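Long-range contact in PA1221 (Pseudomonas aeruginosa, PDB 4DG8), which belongs to the ANL family of AMP-binding enzymes, carries a phosphopantetheine attachment domain, and binds adenosine monophosphate: residues Gln459-Trp464 and Pro485-Arg490. Sequence-based numbering, arbitrary orientation.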
ATOM      1  N   GLN A 459      14.457 -10.049   5.537  1.00 51.46           N
ATOM      2  CA  GLN A 459      15.765  -9.482   5.347  1.00 46.77           C
ATOM      3  C   GLN A 459      16.271  -9.972   4.017  1.00 47.06           C
ATOM      4  O   GLN A 459      16.066 -11.132   3.636  1.00 47.88           O
ATOM      5  CB  GLN A 459      16.714  -9.903   6.474  1.00 51.56           C
ATOM      6  CG  GLN A 459      16.389  -9.259   7.810  1.00 54.24           C
ATOM      7  CD  GLN A 459      17.256  -9.770   8.951  1.00 62.16           C
ATOM      8  OE1 GLN A 459      17.913 -10.805   8.838  1.00 62.91           O
ATOM      9  NE2 GLN A 459      17.253  -9.045  10.064  1.00 64.45           N
ATOM     10  N   LEU A 460      16.905  -9.052   3.306  1.00 49.58           N
ATOM     11  CA  LEU A 460      17.581  -9.341   2.068  1.00 49.06           C
ATOM     12  C   LEU A 460      19.016  -9.692   2.438  1.00 50.56           C
ATOM     13  O   LEU A 460      19.610  -9.068   3.318  1.00 41.08           O
ATOM     14  CB  LEU A 460      17.537  -8.108   1.176  1.00 50.47           C
ATOM     15  CG  LEU A 460      17.828  -8.268  -0.310  1.00 56.29           C
ATOM     16  CD1 LEU A 460      16.841  -9.236  -0.950  1.00 55.73           C
ATOM     17  CD2 LEU A 460      17.761  -6.899  -0.977  1.00 49.64           C
ATOM     18  N   LEU A 461      19.551 -10.719   1.797  1.00 35.68           N
ATOM     19  CA  LEU A 461      20.934 -11.122   2.002  1.00 50.78           C
ATOM     20  C   LEU A 461      21.603 -11.155   0.641  1.00 45.69           C
ATOM     21  O   LEU A 461      21.010 -11.618  -0.331  1.00 53.65           O
ATOM     22  CB  LEU A 461      21.015 -12.501   2.657  1.00 50.74           C
ATOM     23  CG  LEU A 461      20.456 -12.653   4.074  1.00 61.28           C
ATOM     24  CD1 LEU A 461      20.768 -14.041   4.608  1.00 59.03           C
ATOM     25  CD2 LEU A 461      21.019 -11.585   4.997  1.00 64.07           C
ATOM     26  N   CYS A 462      22.829 -10.654   0.557  1.00 39.01           N
ATOM     27  CA  CYS A 462      23.545 -10.646  -0.715  1.00 36.66           C
ATOM     28  C   CYS A 462      24.853 -11.440  -0.672  1.00 47.41           C
ATOM     29  O   CYS A 462      25.785 -11.069   0.048  1.00 49.02           O
ATOM     30  CB  CYS A 462      23.846  -9.213  -1.157  1.00 35.87           C
ATOM     31  SG  CYS A 462      25.065  -9.118  -2.498  1.00 54.14           S
ATOM     32  N   ALA A 463      24.916 -12.519  -1.453  1.00 44.81           N
ATOM     33  CA  ALA A 463      26.148 -13.296  -1.602  1.00 47.92           C
ATOM     34  C   ALA A 463      26.801 -12.974  -2.945  1.00 48.50           C
ATOM     35  O   ALA A 463      26.115 -12.845  -3.955  1.00 52.61           O
ATOM     36  CB  ALA A 463      25.853 -14.786  -1.495  1.00 42.74           C
ATOM     37  N   TRP A 464      28.119 -12.830  -2.973  1.00 43.34           N
ATOM     38  CA  TRP A 464      28.769 -12.497  -4.234  1.00 48.29           C
ATOM     39  C   TRP A 464      30.135 -13.144  -4.407  1.00 55.76           C
ATOM     40  O   TRP A 464      30.769 -13.545  -3.427  1.00 59.09           O
ATOM     41  CB  TRP A 464      28.850 -10.975  -4.427  1.00 52.85           C
ATOM     42  CG  TRP A 464      29.589 -10.229  -3.349  1.00 56.01           C
ATOM     43  CD1 TRP A 464      29.076  -9.770  -2.167  1.00 58.56           C
ATOM     44  CD2 TRP A 464      30.965  -9.830  -3.369  1.00 61.74           C
ATOM     45  NE1 TRP A 464      30.052  -9.123  -1.445  1.00 57.41           N
ATOM     46  CE2 TRP A 464      31.221  -9.146  -2.161  1.00 63.89           C
ATOM     47  CE3 TRP A 464      32.008  -9.993  -4.287  1.00 63.52           C
ATOM     48  CZ2 TRP A 464      32.476  -8.625  -1.850  1.00 67.33           C
ATOM     49  CZ3 TRP A 464      33.255  -9.473  -3.975  1.00 64.14           C
ATOM     50  CH2 TRP A 464      33.477  -8.797  -2.767  1.00 66.84           C
ATOM     51  N   PRO A 485      20.681  -4.781   1.169  1.00 41.28           N
ATOM     52  CA  PRO A 485      20.791  -6.070   1.865  1.00 40.42           C
ATOM     53  C   PRO A 485      21.203  -5.867   3.314  1.00 41.61           C
ATOM     54  O   PRO A 485      22.005  -4.978   3.609  1.00 38.04           O
ATOM     55  CB  PRO A 485      21.903  -6.788   1.105  1.00 34.12           C
ATOM     56  CG  PRO A 485      21.825  -6.209  -0.271  1.00 44.18           C
ATOM     57  CD  PRO A 485      21.439  -4.763  -0.090  1.00 45.97           C
ATOM     58  N   HIS A 486      20.640  -6.675   4.205  1.00 46.92           N
ATOM     59  CA  HIS A 486      21.029  -6.664   5.605  1.00 52.18           C
ATOM     60  C   HIS A 486      22.501  -7.053   5.737  1.00 56.15           C
ATOM     61  O   HIS A 486      23.221  -6.533   6.591  1.00 59.57           O
ATOM     62  CB  HIS A 486      20.156  -7.634   6.402  1.00 58.27           C
ATOM     63  CG  HIS A 486      20.604  -7.820   7.815  1.00 68.77           C
ATOM     64  ND1 HIS A 486      20.414  -6.860   8.787  1.00 74.67           N
ATOM     65  CD2 HIS A 486      21.245  -8.847   8.420  1.00 74.89           C
ATOM     66  CE1 HIS A 486      20.915  -7.292   9.931  1.00 81.05           C
ATOM     67  NE2 HIS A 486      21.425  -8.494   9.736  1.00 79.60           N
ATOM     68  N   ALA A 487      22.943  -7.972   4.885  1.00 56.60           N
ATOM     69  CA  ALA A 487      24.341  -8.394   4.867  1.00 54.44           C
ATOM     70  C   ALA A 487      24.858  -8.603   3.443  1.00 51.20           C
ATOM     71  O   ALA A 487      24.203  -9.260   2.631  1.00 48.94           O
ATOM     72  CB  ALA A 487      24.514  -9.669   5.685  1.00 49.00           C
ATOM     73  N   CYS A 488      26.026  -8.041   3.143  1.00 50.57           N
ATOM     74  CA  CYS A 488      26.727  -8.342   1.893  1.00 47.93           C
ATOM     75  C   CYS A 488      27.919  -9.219   2.215  1.00 53.43           C
ATOM     76  O   CYS A 488      28.821  -8.803   2.943  1.00 56.06           O
ATOM     77  CB  CYS A 488      27.228  -7.075   1.215  1.00 49.59           C
ATOM     78  SG  CYS A 488      25.974  -6.166   0.333  1.00 62.26           S
ATOM     79  N   VAL A 489      27.926 -10.432   1.673  1.00 54.29           N
ATOM     80  CA  VAL A 489      28.982 -11.391   1.986  1.00 58.03           C
ATOM     81  C   VAL A 489      29.651 -11.962   0.733  1.00 60.27           C
ATOM     82  O   VAL A 489      28.982 -12.467  -0.170  1.00 45.15           O
ATOM     83  CB  VAL A 489      28.444 -12.555   2.855  1.00 51.06           C
ATOM     84  CG1 VAL A 489      29.574 -13.473   3.261  1.00 52.08           C
ATOM     85  CG2 VAL A 489      27.729 -12.013   4.084  1.00 46.47           C
ATOM     86  N   ARG A 490      30.977 -11.869   0.688  1.00 59.38           N
ATOM     87  CA  ARG A 490      31.756 -12.441  -0.403  1.00 59.93           C
ATOM     88  C   ARG A 490      31.978 -13.924  -0.134  1.00 64.66           C
ATOM     89  O   ARG A 490      32.493 -14.293   0.917  1.00 68.69           O
ATOM     90  CB  ARG A 490      33.107 -11.726  -0.512  1.00 59.64           C
ATOM     91  CG  ARG A 490      34.109 -12.380  -1.464  1.00 59.84           C
ATOM     92  CD  ARG A 490      35.527 -11.943  -1.136  1.00 65.24           C
ATOM     93  NE  ARG A 490      36.484 -12.310  -2.175  1.00 74.60           N
ATOM     94  CZ  ARG A 490      37.069 -13.500  -2.279  1.00 81.23           C
ATOM     95  NH1 ARG A 490      36.795 -14.464  -1.407  1.00 77.12           N
ATOM     96  NH2 ARG A 490      37.929 -13.727  -3.263  1.00 88.13           N
TER
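Cys462 lies at the middle of a parallel strand pair, its backbone N donating to Ala487 O at 2.9 Å and its O accepting from Val489 N at 2.8 Å. Both bonds are nearly straight (167° and 174° at the hydrogen). Trp464 N then reaches Val489 O, while at the other end His486 N reaches Leu460 O. CA-H groups of Cys488 and Ala463 add weaker contacts to the same carbonyls, Cys462 O and Val489 O.

Flat side chains mark both ends: a CH-pi contact at one, an amide-ring stack at the other. Trp464 CG sits between the backbone N and the carbonyl carbon (chi1 59°), and the far end of the indole comes nearer the second strand, where Arg490 CB lies over its six-membered ring, 3.6 Å from the centroid. At the opposite end the Gln459 amide lies nearly parallel to the His486 imidazole, with NE2 4.0 Å above the ring centre; Gln459 OE1 accepts a hydrogen bond from Arg452 NE of strand 444-454.

Apolar packing fills in between. Pro485 CG rests 3.7 Å from Cys462 CB, with Cys488 SG nearby, on the face covered by Phe438 of helix 431-439 and Leu476 of helix 473-478. On the reverse face Leu461 CD2 meets Ala487 CB at 4.0 Å.

Strand 457-466, helix 473-478 and strand 487-490 together form a beta-alpha-beta unit, its parallel strands side by side in the three-stranded mixed sheet of the small C-terminal subdomain characteristic of ANL enzymes.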